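PDB 6OFQ: heme-binding protein A / AI-2 binding protein A, which binds peptides in the periplasm, here the tetrapeptide STSA, and probably delivers them to an ABC transporter for uptake. Local coordinates for residues S140-E145 and A450-N455; T441-Q446 and N455-K460. All coordinates share one frame; numbering follows the deposited sequence. Where two conformers were deposited one is given.

Interaction 1 (S140-E145 and A450-N455); sequences SYKYWE and AIPTQN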
ATOM      1  N   SER A 140      14.845   1.499  -7.089  1.00 10.13           N
ATOM      2  CA  SER A 140      14.247   0.402  -7.801  1.00 10.71           C
ATOM      3  C   SER A 140      12.760   0.693  -8.022  1.00  7.79           C
ATOM      4  O   SER A 140      12.069   1.214  -7.134  1.00  6.69           O
ATOM      5  CB  SER A 140      14.336  -0.871  -6.994  1.00 12.57           C
ATOM      6  OG  SER A 140      13.716  -1.925  -7.708  1.00 22.58           O
ATOM      7  N   TYR A 141      12.249   0.286  -9.193  1.00  6.04           N
ATOM      8  CA  TYR A 141      10.820   0.381  -9.512  1.00  5.22           C
ATOM      9  C   TYR A 141      10.136  -0.869  -9.035  1.00  5.15           C
ATOM     10  O   TYR A 141       9.813  -1.766  -9.803  1.00  5.65           O
ATOM     11  CB  TYR A 141      10.663   0.617 -11.031  1.00  5.17           C
ATOM     12  CG  TYR A 141      11.231   1.968 -11.497  1.00  5.30           C
ATOM     13  CD1 TYR A 141      10.700   3.174 -11.060  1.00  5.54           C
ATOM     14  CD2 TYR A 141      12.275   2.029 -12.448  1.00  5.90           C
ATOM     15  CE1 TYR A 141      11.215   4.409 -11.437  1.00  5.70           C
ATOM     16  CE2 TYR A 141      12.708   3.267 -12.927  1.00  6.34           C
ATOM     17  CZ  TYR A 141      12.206   4.433 -12.414  1.00  5.83           C
ATOM     18  OH  TYR A 141      12.724   5.643 -12.830  1.00  6.41           O
ATOM     19  N   LYS A 142       9.893  -0.882  -7.724  1.00  5.47           N
ATOM     20  CA  LYS A 142       9.494  -2.086  -7.034  1.00  5.60           C
ATOM     21  C   LYS A 142       8.161  -2.673  -7.412  1.00  5.08           C
ATOM     22  O   LYS A 142       8.057  -3.887  -7.673  1.00  4.77           O
ATOM     23  CB  LYS A 142       9.548  -1.926  -5.481  1.00  7.02           C
ATOM     24  CG  LYS A 142      10.954  -1.673  -4.915  1.00  9.69           C
ATOM     25  CD  LYS A 142      10.892  -1.194  -3.454  1.00 12.37           C
ATOM     26  CE  LYS A 142      12.070  -0.438  -2.853  1.00 17.90           C
ATOM     27  NZ  LYS A 142      11.899  -0.287  -1.378  1.00 22.97           N
ATOM     28  N   TYR A 143       7.100  -1.870  -7.461  1.00  4.34           N
ATOM     29  CA  TYR A 143       5.832  -2.369  -7.914  1.00  4.35           C
ATOM     30  C   TYR A 143       5.958  -2.871  -9.331  1.00  4.09           C
ATOM     31  O   TYR A 143       5.337  -3.896  -9.637  1.00  4.69           O
ATOM     32  CB  TYR A 143       4.748  -1.302  -7.865  1.00  4.28           C
ATOM     33  CG  TYR A 143       3.878  -1.266  -6.598  1.00  3.96           C
ATOM     34  CD1 TYR A 143       2.815  -2.133  -6.502  1.00  3.94           C
ATOM     35  CD2 TYR A 143       4.012  -0.294  -5.617  1.00  4.07           C
ATOM     36  CE1 TYR A 143       1.934  -2.110  -5.430  1.00  3.79           C
ATOM     37  CE2 TYR A 143       3.139  -0.225  -4.532  1.00  3.91           C
ATOM     38  CZ  TYR A 143       2.090  -1.125  -4.494  1.00  3.62           C
ATOM     39  OH  TYR A 143       1.190  -0.981  -3.456  1.00  4.00           O
ATOM     40  N   TRP A 144       6.526  -2.080 -10.242  1.00  4.76           N
ATOM     41  CA  TRP A 144       6.596  -2.453 -11.659  1.00  4.55           C
ATOM     42  C   TRP A 144       7.242  -3.835 -11.831  1.00  4.73           C
ATOM     43  O   TRP A 144       6.711  -4.703 -12.553  1.00  5.14           O
ATOM     44  CB  TRP A 144       7.323  -1.378 -12.474  1.00  4.62           C
ATOM     45  CG  TRP A 144       7.365  -1.634 -13.915  1.00  4.83           C
ATOM     46  CD1 TRP A 144       8.146  -2.549 -14.567  1.00  5.47           C
ATOM     47  CD2 TRP A 144       6.575  -0.981 -14.927  1.00  4.48           C
ATOM     48  NE1 TRP A 144       7.833  -2.543 -15.907  1.00  5.10           N
ATOM     49  CE2 TRP A 144       6.895  -1.573 -16.174  1.00  4.88           C
ATOM     50  CE3 TRP A 144       5.642   0.063 -14.925  1.00  4.77           C
ATOM     51  CZ2 TRP A 144       6.272  -1.216 -17.359  1.00  4.71           C
ATOM     52  CZ3 TRP A 144       5.058   0.460 -16.108  1.00  5.07           C
ATOM     53  CH2 TRP A 144       5.374  -0.186 -17.336  1.00  4.77           C
ATOM     54  N   GLU A 145       8.391  -4.010 -11.168  0.50  4.61           N
ATOM     55  CA  GLU A 145       9.097  -5.279 -11.201  0.50  5.34           C
ATOM     56  C   GLU A 145       8.333  -6.421 -10.594  0.50  5.22           C
ATOM     57  O   GLU A 145       8.123  -7.481 -11.191  0.50  5.34           O
ATOM     58  CB  GLU A 145      10.501  -5.161 -10.595  0.50  5.84           C
ATOM     59  CG  GLU A 145      11.434  -4.280 -11.410  0.50  6.64           C
ATOM     60  CD  GLU A 145      11.564  -4.779 -12.837  0.50  7.71           C
ATOM     61  OE1 GLU A 145      11.882  -5.966 -13.053  0.50  9.36           O
ATOM     62  OE2 GLU A 145      11.210  -4.000 -13.749  0.50  9.56           O
ATOM     63  N   ALA A 450      11.438 -10.596  -8.102  1.00  8.36           N
ATOM     64  CA  ALA A 450      11.925  -9.239  -8.047  1.00  7.75           C
ATOM     65  C   ALA A 450      12.771  -8.998  -6.799  1.00  9.48           C
ATOM     66  O   ALA A 450      12.416  -9.506  -5.728  1.00 10.93           O
ATOM     67  CB  ALA A 450      10.737  -8.258  -8.130  1.00  7.27           C
ATOM     68  N   ILE A 451      13.865  -8.274  -6.922  1.00  9.82           N
ATOM     69  CA  ILE A 451      14.659  -7.900  -5.751  1.00 10.57           C
ATOM     70  C   ILE A 451      14.860  -6.408  -5.839  1.00  9.06           C
ATOM     71  O   ILE A 451      15.394  -5.915  -6.853  1.00  9.36           O
ATOM     72  CB  ILE A 451      16.075  -8.514  -5.829  1.00 14.00           C
ATOM     73  CG1 ILE A 451      16.011 -10.029  -5.779  1.00 17.59           C
ATOM     74  CG2 ILE A 451      16.932  -7.956  -4.702  1.00 15.99           C
ATOM     75  CD1 ILE A 451      17.329 -10.602  -6.318  1.00 21.51           C
ATOM     76  N   PRO A 452      14.453  -5.628  -4.844  1.00  7.04           N
ATOM     77  CA  PRO A 452      13.765  -6.068  -3.637  1.00  7.53           C
ATOM     78  C   PRO A 452      12.379  -6.615  -3.975  1.00  6.98           C
ATOM     79  O   PRO A 452      11.809  -6.265  -5.027  1.00  8.41           O
ATOM     80  CB  PRO A 452      13.608  -4.778  -2.848  1.00  8.37           C
ATOM     81  CG  PRO A 452      14.524  -3.749  -3.430  1.00  9.78           C
ATOM     82  CD  PRO A 452      14.768  -4.183  -4.832  1.00  8.01           C
ATOM     83  N   THR A 453      11.842  -7.365  -3.010  1.00  6.06           N
ATOM     84  CA  THR A 453      10.586  -8.070  -3.166  1.00  5.28           C
ATOM     85  C   THR A 453       9.493  -7.558  -2.229  1.00  4.96           C
ATOM     86  O   THR A 453       9.806  -7.102  -1.148  1.00  6.50           O
ATOM     87  CB  THR A 453      10.748  -9.579  -2.916  1.00  5.55           C
ATOM     88  OG1 THR A 453       9.600 -10.254  -3.391  1.00  5.79           O
ATOM     89  CG2 THR A 453      11.055  -9.928  -1.458  1.00  6.94           C
ATOM     90  N   GLN A 454       8.238  -7.755  -2.665  1.00  4.68           N
ATOM     91  CA  GLN A 454       7.080  -7.641  -1.781  1.00  4.76           C
ATOM     92  C   GLN A 454       6.507  -8.979  -1.348  1.00  5.13           C
ATOM     93  O   GLN A 454       5.606  -9.008  -0.496  1.00  6.88           O
ATOM     94  CB  GLN A 454       5.957  -6.848  -2.473  1.00  4.89           C
ATOM     95  CG  GLN A 454       6.506  -5.519  -3.002  1.00  5.58           C
ATOM     96  CD  GLN A 454       5.447  -4.459  -3.234  1.00  6.07           C
ATOM     97  OE1 GLN A 454       5.059  -3.794  -2.281  1.00  7.49           O
ATOM     98  NE2 GLN A 454       4.868  -4.465  -4.401  1.00  6.62           N
ATOM     99  N   ASN A 455       7.130 -10.052  -1.820  1.00  4.93           N
ATOM    100  CA  ASN A 455       6.735 -11.395  -1.403  1.00  4.83           C
ATOM    101  C   ASN A 455       7.708 -11.777  -0.271  1.00  5.07           C
ATOM    102  O   ASN A 455       8.741 -12.457  -0.443  1.00  5.22           O
ATOM    103  CB  ASN A 455       6.795 -12.351  -2.591  1.00  5.39           C
ATOM    104  CG  ASN A 455       6.352 -13.761  -2.293  1.00  5.35           C
ATOM    105  OD1 ASN A 455       6.360 -14.199  -1.141  1.00  4.93           O
ATOM    106  ND2 ASN A 455       5.980 -14.511  -3.322  1.00  5.09           N
TER
HETATM  107  O   HOH W   1      12.114  -4.580  -7.197  1.00 11.75           O
HETATM  108  O   HOH W   2       9.098  -5.880  -5.924  1.00  7.24           O
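Pro452 meets Ser140 and Lys142 through the carbons of its ring, which follows a cis peptide bond. Its CD lies 3.8 Å from Ser140 OG, which stands anti to the backbone N (chi1 179°), while its CG takes the aliphatic Lys142 CE at 4.2 Å, the extended lysine chain crossing the proline at about a right angle. Farther along, a methyl group meets the main chain: Ala450 CB rests 3.9 Å from Glu145 C. An amide-on-ring contact comes next, with Gln454 NE2 3.7 Å above one face of the Tyr143 ring, displaced toward the rim, and the amide and ring planes 80° apart. The Tyr143 hydroxyl itself is hydrogen-bonded to Asp431, and Phe183 meets the ring nearly parallel. In the type II periplasmic binding protein fold, the contact sets the start of helix 142-147, with Tyr141 as N-cap residue, against the loop between helices 445-449 and 462-473. No direct hydrogen bond links the two segments; water does that work. Pro452 O accepts from two waters, one of them hydrogen-bonded to Ser140 OG at 3.1 Å and the other donating to Lys142 O at 2.8 Å.

Interaction 2 (T441-Q446 and N455-K460); sequences TLWSKQ and NGSFYK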
ATOM      1  N   THR A 441       0.481  -9.817  -6.363  1.00  3.72           N
ATOM      2  CA  THR A 441       1.514  -8.855  -6.040  1.00  4.08           C
ATOM      3  C   THR A 441       2.368  -9.299  -4.866  1.00  4.00           C
ATOM      4  O   THR A 441       3.535  -8.907  -4.793  1.00  4.15           O
ATOM      5  CB  THR A 441       0.814  -7.528  -5.736  1.00  4.43           C
ATOM      6  OG1 THR A 441       0.033  -7.179  -6.880  1.00  5.57           O
ATOM      7  CG2 THR A 441       1.785  -6.343  -5.493  1.00  5.03           C
ATOM      8  N   LEU A 442       1.785 -10.040  -3.913  1.00  3.93           N
ATOM      9  CA  LEU A 442       2.485 -10.412  -2.669  1.00  4.08           C
ATOM     10  C   LEU A 442       2.889 -11.853  -2.568  1.00  4.39           C
ATOM     11  O   LEU A 442       3.729 -12.211  -1.742  1.00  5.18           O
ATOM     12  CB  LEU A 442       1.692 -10.057  -1.395  1.00  4.39           C
ATOM     13  CG  LEU A 442       1.137  -8.638  -1.411  1.00  5.16           C
ATOM     14  CD1 LEU A 442       0.213  -8.461  -0.205  1.00  5.87           C
ATOM     15  CD2 LEU A 442       2.198  -7.555  -1.426  1.00  6.41           C
ATOM     16  N   TRP A 443       2.267 -12.736  -3.333  1.00  3.96           N
ATOM     17  CA  TRP A 443       2.404 -14.173  -3.123  1.00  4.10           C
ATOM     18  C   TRP A 443       2.790 -15.032  -4.326  1.00  4.45           C
ATOM     19  O   TRP A 443       2.849 -16.258  -4.254  1.00  5.03           O
ATOM     20  CB  TRP A 443       1.135 -14.764  -2.459  1.00  3.97           C
ATOM     21  CG  TRP A 443       0.764 -14.111  -1.112  1.00  3.80           C
ATOM     22  CD1 TRP A 443      -0.136 -13.116  -0.893  1.00  3.66           C
ATOM     23  CD2 TRP A 443       1.386 -14.394   0.149  1.00  3.41           C
ATOM     24  NE1 TRP A 443      -0.126 -12.743   0.434  1.00  3.38           N
ATOM     25  CE2 TRP A 443       0.826 -13.513   1.088  1.00  3.52           C
ATOM     26  CE3 TRP A 443       2.363 -15.305   0.557  1.00  3.64           C
ATOM     27  CZ2 TRP A 443       1.192 -13.562   2.420  1.00  3.92           C
ATOM     28  CZ3 TRP A 443       2.712 -15.321   1.908  1.00  3.89           C
ATOM     29  CH2 TRP A 443       2.131 -14.463   2.804  1.00  4.04           C
ATOM     30  N   SER A 444       3.000 -14.379  -5.470  1.00  4.19           N
ATOM     31  CA  SER A 444       3.312 -15.115  -6.705  1.00  4.42           C
ATOM     32  C   SER A 444       4.813 -15.386  -6.872  1.00  4.97           C
ATOM     33  O   SER A 444       5.674 -14.665  -6.314  1.00  5.20           O
ATOM     34  CB  SER A 444       2.795 -14.404  -7.955  1.00  4.36           C
ATOM     35  OG  SER A 444       3.460 -13.191  -8.137  1.00  4.01           O
ATOM     36  N   LYS A 445       5.126 -16.318  -7.771  1.00  6.41           N
ATOM     37  CA  LYS A 445       6.513 -16.454  -8.193  1.00  7.12           C
ATOM     38  C   LYS A 445       7.066 -15.216  -8.833  1.00  6.51           C
ATOM     39  O   LYS A 445       8.224 -14.869  -8.569  1.00  8.18           O
ATOM     40  CB  LYS A 445       6.680 -17.653  -9.101  1.00  8.49           C
ATOM     41  CG  LYS A 445       6.603 -18.933  -8.308  1.00  9.99           C
ATOM     42  CD  LYS A 445       6.571 -20.164  -9.200  1.00 13.42           C
ATOM     43  CE  LYS A 445       7.935 -20.216  -9.904  1.00 16.48           C
ATOM     44  NZ  LYS A 445       8.330 -21.581 -10.343  1.00 21.34           N
ATOM     45  N   GLN A 446       6.266 -14.565  -9.658  1.00  6.67           N
ATOM     46  CA  GLN A 446       6.696 -13.328 -10.272  1.00  7.48           C
ATOM     47  C   GLN A 446       7.127 -12.351  -9.195  1.00  5.93           C
ATOM     48  O   GLN A 446       8.205 -11.758  -9.244  1.00  7.53           O
ATOM     49  CB  GLN A 446       5.578 -12.751 -11.146  1.00  7.62           C
ATOM     50  CG  GLN A 446       5.891 -11.327 -11.593  1.00  8.66           C
ATOM     51  CD  GLN A 446       7.121 -11.230 -12.495  1.00 11.24           C
ATOM     52  OE1 GLN A 446       7.283 -12.044 -13.410  1.00 14.84           O
ATOM     53  NE2 GLN A 446       7.954 -10.236 -12.313  1.00 11.59           N
ATOM     54  N   ASN A 455       7.130 -10.052  -1.820  1.00  4.93           N
ATOM     55  CA  ASN A 455       6.735 -11.395  -1.403  1.00  4.83           C
ATOM     56  C   ASN A 455       7.708 -11.777  -0.271  1.00  5.07           C
ATOM     57  O   ASN A 455       8.741 -12.457  -0.443  1.00  5.22           O
ATOM     58  CB  ASN A 455       6.795 -12.351  -2.591  1.00  5.39           C
ATOM     59  CG  ASN A 455       6.352 -13.761  -2.293  1.00  5.35           C
ATOM     60  OD1 ASN A 455       6.360 -14.199  -1.141  1.00  4.93           O
ATOM     61  ND2 ASN A 455       5.980 -14.511  -3.322  1.00  5.09           N
ATOM     62  N   GLY A 456       7.344 -11.325   0.924  1.00  5.92           N
ATOM     63  CA  GLY A 456       8.229 -11.409   2.087  1.00  7.12           C
ATOM     64  C   GLY A 456       8.383 -12.816   2.609  1.00  6.37           C
ATOM     65  O   GLY A 456       9.315 -13.069   3.360  1.00  8.59           O
ATOM     66  N   SER A 457       7.536 -13.746   2.210  1.00  5.41           N
ATOM     67  CA  SER A 457       7.683 -15.165   2.548  1.00  5.67           C
ATOM     68  C   SER A 457       8.504 -15.947   1.523  1.00  5.63           C
ATOM     69  O   SER A 457       8.758 -17.126   1.653  1.00  6.04           O
ATOM     70  CB  SER A 457       6.302 -15.840   2.708  1.00  5.60           C
ATOM     71  OG  SER A 457       5.664 -15.370   3.872  1.00  5.91           O
ATOM     72  N   PHE A 458       8.838 -15.268   0.427  1.00  6.03           N
ATOM     73  CA  PHE A 458       9.439 -15.891  -0.756  1.00  7.06           C
ATOM     74  C   PHE A 458       8.664 -17.137  -1.174  1.00  6.97           C
ATOM     75  O   PHE A 458       9.204 -18.214  -1.443  1.00  7.57           O
ATOM     76  CB  PHE A 458      10.937 -16.215  -0.512  1.00  8.26           C
ATOM     77  CG  PHE A 458      11.824 -14.986  -0.439  1.00 11.98           C
ATOM     78  CD1 PHE A 458      11.910 -14.226   0.685  1.00 14.07           C
ATOM     79  CD2 PHE A 458      12.423 -14.493  -1.586  1.00 17.31           C
ATOM     80  CE1 PHE A 458      12.668 -13.065   0.742  1.00 14.39           C
ATOM     81  CE2 PHE A 458      13.273 -13.407  -1.504  1.00 21.73           C
ATOM     82  CZ  PHE A 458      13.374 -12.663  -0.355  1.00 15.37           C
ATOM     83  N   TYR A 459       7.338 -16.995  -1.163  1.00  5.40           N
ATOM     84  CA  TYR A 459       6.498 -18.127  -1.495  1.00  5.32           C
ATOM     85  C   TYR A 459       6.541 -18.414  -2.988  1.00  6.04           C
ATOM     86  O   TYR A 459       6.176 -17.537  -3.770  1.00  5.31           O
ATOM     87  CB  TYR A 459       5.066 -17.843  -1.052  1.00  5.38           C
ATOM     88  CG  TYR A 459       4.047 -18.914  -1.282  1.00  4.71           C
ATOM     89  CD1 TYR A 459       4.253 -20.239  -0.948  1.00  4.63           C
ATOM     90  CD2 TYR A 459       2.830 -18.603  -1.886  1.00  4.41           C
ATOM     91  CE1 TYR A 459       3.319 -21.231  -1.221  1.00  4.76           C
ATOM     92  CE2 TYR A 459       1.892 -19.579  -2.115  1.00  4.96           C
ATOM     93  CZ  TYR A 459       2.077 -20.895  -1.754  1.00  4.52           C
ATOM     94  OH  TYR A 459       1.069 -21.776  -2.013  1.00  5.66           O
ATOM     95  N   LYS A 460       6.955 -19.616  -3.337  1.00  6.97           N
ATOM     96  CA  LYS A 460       7.085 -20.011  -4.744  1.00  6.96           C
ATOM     97  C   LYS A 460       6.329 -21.312  -4.983  1.00  8.02           C
ATOM     98  O   LYS A 460       6.813 -22.392  -4.684  1.00 11.85           O
ATOM     99  CB  LYS A 460       8.570 -20.215  -5.053  1.00  7.75           C
ATOM    100  CG  LYS A 460       9.376 -18.946  -4.944  1.00  9.31           C
ATOM    101  CD  LYS A 460      10.861 -19.121  -5.249  1.00 11.02           C
ATOM    102  CE  LYS A 460      11.040 -19.715  -6.628  1.00 16.46           C
ATOM    103  NZ  LYS A 460      12.521 -19.654  -6.776  1.00 21.38           N
TER
HETATM  104  O   HOH W   3       4.647 -12.973   1.032  1.00 12.76           O
HETATM  105  O   HOH W   4       4.152 -10.569   1.305  1.00 35.87           O
HETATM  106  O   HOH W   5       4.131 -18.456  -5.414  1.00  6.41           O
HETATM  107  O   HOH W   6       8.503 -23.140  -7.588  1.00 45.63           O
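Leu442 and Asn455 bring their backbones together, Asn455 CA lying 3.1 Å from Leu442 O in a CA-H...O contact, just where a type I beta turn from Asn455 to Phe458 reverses the loop. Asn455 does most of the polar work. Its chi1 of -178° puts CG anti to the backbone N, close to Leu442 O. From there ND2 donates to Ser444 O at 3.0 Å, the acceptor lying in the amide plane although the donor stands well above the carbonyl plane. The same ND2 donates to Tyr459 O, and OD1 receives Tyr459 N at 3.0 Å, so both ends of the amide are used. Trp443 supplies an apolar contact: its CE3 meets Tyr459 CB at the edge of the indole, 4.0 Å away, the two side chains crossing at about a right angle. Trp443 CZ3 also comes to 3.5 Å from Ser457 OG, a hydroxyl hydrogen-bonded to Pro496 O. Ile491 of helix 477-494 touches both aromatic side chains. Nearer the surface Lys445 CG packs 4.0 Å from Lys460 CB. Lys445 NZ forms a salt bridge with Asp462, which probably eases the repulsion from Lys460 NZ, 5.8 Å away. Asn455 thus holds the turn's exit and the junction of helices 436-443 and 445-449 with one amide, whose bonds to both sides should fix its rotation.

How the interactions relate
Interactions 1 and 2 have centres 11 Å apart and share Asn455, where the loop after helix 445-449 passes from one to the other. Their segments alternate along the chain. Helix 436-443, the short helix 445-449 and this loop form one continuous piece that faces helix 142-147 through 450-455 and folds back on itself through 455-460. The two contacts also touch directly: Glu145 O is probably hydrogen-bonded to Gln446 NE2 at 3.0 Å, while Gln454 NE2 packs 3.8 Å from Thr441 CG2 and Thr453 CG2 lies 3.8 Å from Phe458 CZ. Waters bridge the segments in both, but only interaction 2 adds a direct hydrogen bond between its segments.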